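Local atomic coordinates of histone-lysine N-methyltransferase family member SUVH9 (Arabidopsis thaliana, PDB entry 4NJ5), a protein that takes part in gene silencing and may bind methylated DNA and recruit RNA polymerase V to chromatin, while lacking methyltransferase activity. Residues H15-K18 with T19-Y23; V393-T396 with R397-N401; G160-A163 with M164-S167; A225-G228 with S229-L232. All coordinates share one frame; numbering follows the deposited sequence.

Contact 1. Residues H15-K18 with T19-Y23; sequences HVRK and TRMIY
M21 reaches back along its helix toward R17 and K18, one turn earlier, and each part of its side chain meets something different. CB sits over the turn below, 3.5 Å from K18 O, and CG rises past R17 O. The chain then bends at its last torsion (chi3 -69°), bringing CE back over the earlier turn. There CE lies 3.6 Å from R17 NH1, approaching the guanidinium obliquely, and 3.7 Å from K18 CD; M21 runs alongside each, pointing the same way. The guanidinium is held by a salt bridge to E14, a hydrogen bond to R420 O and a cation-pi contact with W421. These i to i+4 and i to i+3 spacings are those of an alpha-helix, here the long N-terminal helix 8-35, whose other flank, through T19 and Y23, packs on helices 46-60 and 87-92. On that flank H15 O accepts two bonds from one residue, T19 N and T19 OG1, each at 2.9 Å. With OG1 beside its own backbone N (chi1 -56°), the hydroxyl reaches H15 O from 42° out of the carbonyl plane. It also lies over one face of the H15 imidazole, offset toward the rim, 3.5 Å from NE2.

Contact 2. Residues V393-T396 with R397-N401; sequences VALT and REQAN
The carboxamide of Q399 has T396 lying over one of its faces. T396 OG1 stands above the amide carbon, 3.0 Å from Q399 CD, and T396 CG2 rises on the same side. The backbone N of T396 also approaches from that side: it donates to Q399 OE1 at 2.8 Å in a nearly straight bond, yet comes in 42° out of the amide's carbonyl plane and so misses the lone-pair directions. In return, Q399 N donates to T396 OG1 across 3.3 Å. Two reciprocal bonds of this kind, each from a backbone N-H to the other residue's side chain, make a capping box, with T396 as the N-cap of helix 397-405. The box closes because the threonine hydroxyl sits between its own N and carbonyl carbon (chi1 54°), which turns OG1 toward the first helical turn. In the SET region this cap joins strand 393-395, paired antiparallel with strand 448-450, to the helix; the axes of strand 393-395 and the helix start 397-401 make 109°. The turn is further tied by A400 N donating to T396 O. Just inside the corner, L395 CB rests 4.0 Å from A400 CB, and L395 CG and CD1 lie against Q399 CB. A400 also touches A448 of the partner strand.

Contact 3. Residues G160-A163 with M164-S167; sequences GNLA and MERS
L162 and R166 meet one turn apart on helix 159-169 of the SRA domain, on a flank that is only partly buried, whereas the other flank of the same helix is pressed into the domain's beta-sheet. On the buried side M164 CG stands beside its own backbone N (chi1 -68°), which puts it 3.2 Å from G160 O; the chain then bends at chi2 and chi3 toward strands 103-106, 117-124 and 212-220. M164 N donates to the same G160 O at 2.9 Å. A163 packs on F105. N161 and S167 satisfy their polar ends elsewhere, the amide with Q142 N and R156 O, the hydroxyl with A118 O. The partly exposed flank is looser. E165 and R166 share a salt bridge in which the carboxylate oxygen lies well out of the guanidinium plane, so charge attraction is all that joins them. R166 NE pairs with E115, and its guanidinium also makes a cation-pi contact with Y169. Before reaching these partners the arginine runs alongside the leucine, both pointing the same way, and their closest side-chain approach is 4.1 Å, from R166 CD to L162 CD1.

Contact 4. Residues A225-G228 with S229-L232; sequences AEMG and SSVL
M227 occupies the N-cap position of helix 228-240; its carbonyl faces V231 of the first turn and its side chain S230. A methionine at the N-cap brings no side-chain acceptor. The opening of the helix is lightly tied: V231 N donates to M227 O in a weak bond of 3.4 Å. One residue on the pattern tightens, with L232 N donating to G228 O at 2.9 Å. The methionine side chain first runs extended, then turns at chi3 (-57°), which swings CE up to 3.6 Å from S230 OG; its CB lies close to the same hydroxyl. E226, stretched out with CG anti to its backbone N (chi1 -170°), passes obliquely across V231, and its carboxylate carbon CD comes within 3.9 Å of V231 CG2. OE2 reaches about as near to S230 CB. A carboxylate so close to the start of a helix probably gains from the positive end of the helix dipole. The S229 hydroxyl bonds D194 on strand 190-206, which links the first turn to the SRA sheet, and V231 and L232 touch M497 and P496 of the SET region, so the helix start lies between the two domains. V231 CG2 also drops to 3.4 Å from M227 O, and L232 CD2 lies 3.7 Å from G228 O.

How the contacts relate
Along the chain the order is contact 1, contact 3, contact 4, contact 2, and none touches another. Contacts 2 and 3 are the most distant pair, their centres 68 Å apart on opposite sides of the chain's centre, one in the SET region and the other in the SRA domain. Contacts 1 and 4 lie between them, with centres 22 Å apart and nearest atoms about 11 Å apart; helices 8-35 and 228-240 both touch residues of each domain. Contacts 1 and 3 sit within continuing helices, whereas contacts 2 and 4 open them. Contacts 1 and 4 thus lie where the SRA and SET parts approach each other, on helices that touch both.

Contact 1. Residues H15-K18 with T19-Y23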
loop_
_atom_site.group_PDB
_atom_site.type_symbol
_atom_site.label_atom_id
_atom_site.label_comp_id
_atom_site.label_asym_id
_atom_site.label_seq_id
_atom_site.Cartn_x
_atom_site.Cartn_y
_atom_site.Cartn_z
ATOM N N HIS A 15 -9.445 -6.878 12.065
ATOM C CA HIS A 15 -10.027 -5.602 12.474
ATOM C C HIS A 15 -9.223 -4.427 11.918
ATOM O O HIS A 15 -9.796 -3.482 11.359
ATOM C CB HIS A 15 -10.149 -5.480 13.996
ATOM C CG HIS A 15 -10.626 -4.132 14.446
ATOM N ND1 HIS A 15 -11.935 -3.725 14.317
ATOM C CD2 HIS A 15 -9.958 -3.090 14.997
ATOM C CE1 HIS A 15 -12.059 -2.492 14.781
ATOM N NE2 HIS A 15 -10.875 -2.086 15.199
ATOM N N VAL A 16 -7.901 -4.490 12.065
ATOM C CA VAL A 16 -7.034 -3.435 11.531
ATOM C C VAL A 16 -7.190 -3.294 10.018
ATOM O O VAL A 16 -7.233 -2.179 9.487
ATOM C CB VAL A 16 -5.548 -3.681 11.872
ATOM C CG1 VAL A 16 -4.643 -2.807 11.016
ATOM C CG2 VAL A 16 -5.295 -3.431 13.345
ATOM N N ARG A 17 -7.283 -4.429 9.331
ATOM C CA ARG A 17 -7.477 -4.433 7.884
ATOM C C ARG A 17 -8.734 -3.641 7.500
ATOM O O ARG A 17 -8.678 -2.708 6.682
ATOM C CB ARG A 17 -7.565 -5.873 7.376
ATOM C CG ARG A 17 -7.486 -6.017 5.871
ATOM C CD ARG A 17 -7.372 -7.482 5.461
ATOM N NE ARG A 17 -8.606 -8.232 5.678
ATOM C CZ ARG A 17 -9.615 -8.270 4.814
ATOM N NH1 ARG A 17 -9.539 -7.593 3.677
ATOM N NH2 ARG A 17 -10.702 -8.981 5.086
ATOM N N LYS A 18 -9.858 -4.000 8.114
ATOM C CA LYS A 18 -11.119 -3.296 7.872
ATOM C C LYS A 18 -11.026 -1.798 8.193
ATOM O O LYS A 18 -11.556 -0.951 7.456
ATOM C CB LYS A 18 -12.255 -3.933 8.678
ATOM C CG LYS A 18 -12.695 -5.299 8.172
ATOM C CD LYS A 18 -13.379 -5.184 6.820
ATOM C CE LYS A 18 -13.762 -6.550 6.268
ATOM N NZ LYS A 18 -14.728 -7.268 7.149
ATOM N N THR A 19 -10.349 -1.475 9.290
ATOM C CA THR A 19 -10.208 -0.082 9.686
ATOM C C THR A 19 -9.460 0.709 8.622
ATOM O O THR A 19 -9.877 1.808 8.246
ATOM C CB THR A 19 -9.478 0.072 11.037
ATOM O OG1 THR A 19 -10.162 -0.682 12.046
ATOM C CG2 THR A 19 -9.436 1.538 11.445
ATOM N N ARG A 20 -8.360 0.150 8.132
ATOM C CA ARG A 20 -7.562 0.841 7.128
ATOM C C ARG A 20 -8.331 1.001 5.819
ATOM O O ARG A 20 -8.240 2.044 5.154
ATOM C CB ARG A 20 -6.216 0.142 6.912
ATOM C CG ARG A 20 -5.313 0.190 8.144
ATOM C CD ARG A 20 -3.845 -0.020 7.798
ATOM N NE ARG A 20 -3.293 1.094 7.028
ATOM C CZ ARG A 20 -1.999 1.250 6.764
ATOM N NH1 ARG A 20 -1.116 0.370 7.217
ATOM N NH2 ARG A 20 -1.585 2.292 6.056
ATOM N N MET A 21 -9.105 -0.023 5.466
ATOM C CA MET A 21 -9.950 0.060 4.275
ATOM C C MET A 21 -10.954 1.208 4.380
ATOM O O MET A 21 -11.150 1.977 3.424
ATOM C CB MET A 21 -10.682 -1.258 4.041
ATOM C CG MET A 21 -10.048 -2.133 2.983
ATOM S SD MET A 21 -11.163 -3.463 2.511
ATOM C CE MET A 21 -11.147 -4.437 4.014
ATOM N N ILE A 22 -11.581 1.325 5.548
ATOM C CA ILE A 22 -12.496 2.432 5.797
ATOM C C ILE A 22 -11.784 3.778 5.692
ATOM O O ILE A 22 -12.258 4.684 5.004
ATOM C CB ILE A 22 -13.173 2.322 7.174
ATOM C CG1 ILE A 22 -14.189 1.178 7.179
ATOM C CG2 ILE A 22 -13.861 3.630 7.539
ATOM C CD1 ILE A 22 -14.972 1.064 8.474
ATOM N N TYR A 23 -10.640 3.901 6.360
ATOM C CA TYR A 23 -9.902 5.163 6.354
ATOM C C TYR A 23 -9.544 5.628 4.937
ATOM O O TYR A 23 -9.889 6.746 4.533
ATOM C CB TYR A 23 -8.646 5.072 7.228
ATOM C CG TYR A 23 -7.841 6.352 7.257
ATOM C CD1 TYR A 23 -8.217 7.417 8.068
ATOM C CD2 TYR A 23 -6.706 6.495 6.474
ATOM C CE1 TYR A 23 -7.484 8.588 8.095
ATOM C CE2 TYR A 23 -5.969 7.664 6.491
ATOM C CZ TYR A 23 -6.361 8.705 7.303
ATOM O OH TYR A 23 -5.626 9.865 7.320
#

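Contact 2. Residues V393-T396 with R397-N401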
loop_
_atom_site.group_PDB
_atom_site.type_symbol
_atom_site.label_atom_id
_atom_site.label_comp_id
_atom_site.label_asym_id
_atom_site.label_seq_id
_atom_site.Cartn_x
_atom_site.Cartn_y
_atom_site.Cartn_z
ATOM N N VAL A 393 -1.013 -15.891 -22.855
ATOM C CA VAL A 393 -1.575 -16.115 -24.181
ATOM C C VAL A 393 -3.028 -16.565 -24.056
ATOM O O VAL A 393 -3.304 -17.646 -23.545
ATOM C CB VAL A 393 -0.758 -17.159 -24.969
ATOM C CG1 VAL A 393 -1.366 -17.396 -26.347
ATOM C CG2 VAL A 393 0.692 -16.718 -25.085
ATOM N N ALA A 394 -3.952 -15.727 -24.516
ATOM C CA ALA A 394 -5.379 -16.013 -24.387
ATOM C C ALA A 394 -5.877 -16.981 -25.451
ATOM O O ALA A 394 -5.487 -16.898 -26.614
ATOM C CB ALA A 394 -6.189 -14.722 -24.419
ATOM N N LEU A 395 -6.746 -17.897 -25.037
ATOM C CA LEU A 395 -7.285 -18.911 -25.933
ATOM C C LEU A 395 -8.799 -18.823 -26.077
ATOM O O LEU A 395 -9.502 -18.345 -25.179
ATOM C CB LEU A 395 -6.934 -20.318 -25.443
ATOM C CG LEU A 395 -5.494 -20.833 -25.456
ATOM C CD1 LEU A 395 -4.655 -20.096 -26.484
ATOM C CD2 LEU A 395 -4.874 -20.727 -24.078
ATOM N N THR A 396 -9.287 -19.298 -27.218
ATOM C CA THR A 396 -10.707 -19.548 -27.410
ATOM C C THR A 396 -11.035 -20.859 -26.711
ATOM O O THR A 396 -10.143 -21.506 -26.169
ATOM C CB THR A 396 -11.042 -19.716 -28.902
ATOM O OG1 THR A 396 -10.207 -20.734 -29.468
ATOM C CG2 THR A 396 -10.800 -18.415 -29.649
ATOM N N ARG A 397 -12.297 -21.269 -26.730
ATOM C CA ARG A 397 -12.661 -22.553 -26.142
ATOM C C ARG A 397 -12.097 -23.742 -26.926
ATOM O O ARG A 397 -11.714 -24.740 -26.331
ATOM C CB ARG A 397 -14.179 -22.654 -25.949
ATOM C CG ARG A 397 -14.632 -23.964 -25.313
ATOM C CD ARG A 397 -15.856 -23.778 -24.429
ATOM N NE ARG A 397 -15.570 -22.904 -23.294
ATOM C CZ ARG A 397 -16.090 -23.048 -22.078
ATOM N NH1 ARG A 397 -16.931 -24.040 -21.822
ATOM N NH2 ARG A 397 -15.763 -22.199 -21.115
ATOM N N GLU A 398 -12.037 -23.630 -28.251
ATOM C CA GLU A 398 -11.464 -24.690 -29.092
ATOM C C GLU A 398 -9.963 -24.879 -28.826
ATOM O O GLU A 398 -9.493 -26.003 -28.632
ATOM C CB GLU A 398 -11.730 -24.421 -30.592
ATOM C CG GLU A 398 -11.185 -23.061 -31.070
ATOM C CD GLU A 398 -11.404 -22.780 -32.552
ATOM O OE1 GLU A 398 -11.813 -23.699 -33.304
ATOM O OE2 GLU A 398 -11.155 -21.624 -32.967
ATOM N N GLN A 399 -9.223 -23.772 -28.808
ATOM C CA GLN A 399 -7.777 -23.809 -28.647
ATOM C C GLN A 399 -7.429 -24.334 -27.264
ATOM O O GLN A 399 -6.541 -25.187 -27.099
ATOM C CB GLN A 399 -7.186 -22.406 -28.830
ATOM C CG GLN A 399 -7.389 -21.803 -30.217
ATOM C CD GLN A 399 -7.320 -20.277 -30.221
ATOM O OE1 GLN A 399 -7.341 -19.636 -29.170
ATOM N NE2 GLN A 399 -7.243 -19.693 -31.413
ATOM N N ALA A 400 -8.148 -23.810 -26.276
ATOM C CA ALA A 400 -7.996 -24.216 -24.890
ATOM C C ALA A 400 -8.262 -25.700 -24.767
ATOM O O ALA A 400 -7.500 -26.411 -24.136
ATOM C CB ALA A 400 -8.945 -23.441 -23.999
ATOM N N ASN A 401 -9.346 -26.160 -25.383
ATOM C CA ASN A 401 -9.683 -27.579 -25.373
ATOM C C ASN A 401 -8.603 -28.468 -25.981
ATOM O O ASN A 401 -8.297 -29.530 -25.445
ATOM C CB ASN A 401 -11.011 -27.832 -26.088
ATOM C CG ASN A 401 -11.240 -29.301 -26.383
ATOM O OD1 ASN A 401 -11.660 -30.063 -25.511
ATOM N ND2 ASN A 401 -10.962 -29.708 -27.617
#

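Contact 3. Residues G160-A163 with M164-S167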
loop_
_atom_site.group_PDB
_atom_site.type_symbol
_atom_site.label_atom_id
_atom_site.label_comp_id
_atom_site.label_asym_id
_atom_site.label_seq_id
_atom_site.Cartn_x
_atom_site.Cartn_y
_atom_site.Cartn_z
ATOM N N GLY A 160 5.348 16.154 27.877
ATOM C CA GLY A 160 5.982 15.075 27.140
ATOM C C GLY A 160 7.333 14.669 27.695
ATOM O O GLY A 160 7.629 13.480 27.813
ATOM N N ASN A 161 8.152 15.658 28.037
ATOM C CA ASN A 161 9.487 15.403 28.566
ATOM C C ASN A 161 9.453 14.649 29.895
ATOM O O ASN A 161 10.150 13.638 30.075
ATOM C CB ASN A 161 10.254 16.719 28.718
ATOM C CG ASN A 161 10.417 17.453 27.397
ATOM O OD1 ASN A 161 10.303 16.858 26.330
ATOM N ND2 ASN A 161 10.686 18.751 27.467
ATOM N N LEU A 162 8.631 15.143 30.819
ATOM C CA LEU A 162 8.439 14.490 32.109
ATOM C C LEU A 162 7.910 13.082 31.891
ATOM O O LEU A 162 8.311 12.149 32.581
ATOM C CB LEU A 162 7.469 15.288 32.985
ATOM C CG LEU A 162 7.179 14.748 34.392
ATOM C CD1 LEU A 162 8.459 14.592 35.196
ATOM C CD2 LEU A 162 6.195 15.648 35.126
ATOM N N ALA A 163 7.020 12.932 30.917
ATOM C CA ALA A 163 6.449 11.628 30.602
ATOM C C ALA A 163 7.522 10.655 30.114
ATOM O O ALA A 163 7.504 9.478 30.468
ATOM C CB ALA A 163 5.348 11.769 29.574
ATOM N N MET A 164 8.450 11.154 29.303
ATOM C CA MET A 164 9.583 10.360 28.838
ATOM C C MET A 164 10.409 9.903 30.035
ATOM O O MET A 164 10.732 8.718 30.163
ATOM C CB MET A 164 10.463 11.171 27.879
ATOM C CG MET A 164 9.823 11.492 26.536
ATOM S SD MET A 164 9.582 10.041 25.488
ATOM C CE MET A 164 11.267 9.670 25.004
ATOM N N GLU A 165 10.741 10.852 30.908
ATOM C CA GLU A 165 11.483 10.563 32.133
ATOM C C GLU A 165 10.821 9.451 32.946
ATOM O O GLU A 165 11.469 8.495 33.377
ATOM C CB GLU A 165 11.616 11.845 32.963
ATOM C CG GLU A 165 11.660 11.637 34.469
ATOM C CD GLU A 165 12.967 11.040 34.942
ATOM O OE1 GLU A 165 13.994 11.220 34.254
ATOM O OE2 GLU A 165 12.965 10.395 36.010
ATOM N N ARG A 166 9.518 9.587 33.138
ATOM C CA ARG A 166 8.756 8.624 33.906
ATOM C C ARG A 166 8.739 7.251 33.237
ATOM O O ARG A 166 8.814 6.223 33.913
ATOM C CB ARG A 166 7.327 9.127 34.115
ATOM C CG ARG A 166 7.038 9.550 35.541
ATOM C CD ARG A 166 8.046 10.571 36.050
ATOM N NE ARG A 166 8.166 10.512 37.504
ATOM C CZ ARG A 166 9.126 9.855 38.147
ATOM N NH1 ARG A 166 10.067 9.217 37.464
ATOM N NH2 ARG A 166 9.153 9.846 39.474
ATOM N N SER A 167 8.645 7.234 31.912
ATOM C CA SER A 167 8.672 5.973 31.182
ATOM C C SER A 167 10.028 5.293 31.318
ATOM O O SER A 167 10.104 4.063 31.372
ATOM C CB SER A 167 8.296 6.170 29.712
ATOM O OG SER A 167 6.888 6.227 29.561
#

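Contact 4. Residues A225-G228 with S229-L232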
loop_
_atom_site.group_PDB
_atom_site.type_symbol
_atom_site.label_atom_id
_atom_site.label_comp_id
_atom_site.label_asym_id
_atom_site.label_seq_id
_atom_site.Cartn_x
_atom_site.Cartn_y
_atom_site.Cartn_z
ATOM N N ALA A 225 10.679 -8.590 15.258
ATOM C CA ALA A 225 10.894 -8.671 13.822
ATOM C C ALA A 225 11.716 -7.480 13.350
ATOM O O ALA A 225 11.769 -6.445 14.023
ATOM C CB ALA A 225 9.565 -8.715 13.093
ATOM N N GLU A 226 12.356 -7.638 12.193
ATOM C CA GLU A 226 13.165 -6.589 11.586
ATOM C C GLU A 226 12.378 -5.285 11.492
ATOM O O GLU A 226 11.185 -5.289 11.195
ATOM C CB GLU A 226 13.625 -7.021 10.187
ATOM C CG GLU A 226 14.669 -6.107 9.552
ATOM C CD GLU A 226 15.035 -6.515 8.130
ATOM O OE1 GLU A 226 14.436 -7.476 7.602
ATOM O OE2 GLU A 226 15.924 -5.867 7.535
ATOM N N MET A 227 13.050 -4.171 11.755
ATOM C CA MET A 227 12.422 -2.866 11.639
ATOM C C MET A 227 12.018 -2.575 10.199
ATOM O O MET A 227 12.721 -2.942 9.257
ATOM C CB MET A 227 13.359 -1.773 12.148
ATOM C CG MET A 227 13.559 -1.792 13.645
ATOM S SD MET A 227 14.545 -0.406 14.233
ATOM C CE MET A 227 16.037 -0.650 13.269
ATOM N N GLY A 228 10.880 -1.911 10.039
ATOM C CA GLY A 228 10.397 -1.531 8.726
ATOM C C GLY A 228 11.256 -0.474 8.060
ATOM O O GLY A 228 11.397 -0.473 6.838
ATOM N N SER A 229 11.831 0.431 8.850
ATOM C CA SER A 229 12.690 1.472 8.283
ATOM C C SER A 229 13.931 0.866 7.611
ATOM O O SER A 229 14.387 1.347 6.571
ATOM C CB SER A 229 13.072 2.522 9.338
ATOM O OG SER A 229 13.677 1.941 10.479
ATOM N N SER A 230 14.451 -0.207 8.200
ATOM C CA SER A 230 15.570 -0.939 7.617
ATOM C C SER A 230 15.187 -1.546 6.269
ATOM O O SER A 230 15.956 -1.485 5.305
ATOM C CB SER A 230 16.040 -2.037 8.572
ATOM O OG SER A 230 16.396 -1.490 9.830
ATOM N N VAL A 231 13.994 -2.130 6.214
ATOM C CA VAL A 231 13.470 -2.702 4.979
ATOM C C VAL A 231 13.318 -1.615 3.910
ATOM O O VAL A 231 13.647 -1.826 2.739
ATOM C CB VAL A 231 12.122 -3.425 5.226
ATOM C CG1 VAL A 231 11.558 -3.980 3.929
ATOM C CG2 VAL A 231 12.300 -4.546 6.252
ATOM N N LEU A 232 12.840 -0.447 4.327
ATOM C CA LEU A 232 12.680 0.693 3.429
ATOM C C LEU A 232 14.011 1.114 2.816
ATOM O O LEU A 232 14.141 1.226 1.585
ATOM C CB LEU A 232 12.059 1.878 4.178
ATOM C CG LEU A 232 10.572 2.193 3.983
ATOM C CD1 LEU A 232 9.843 1.042 3.329
ATOM C CD2 LEU A 232 9.919 2.538 5.313
#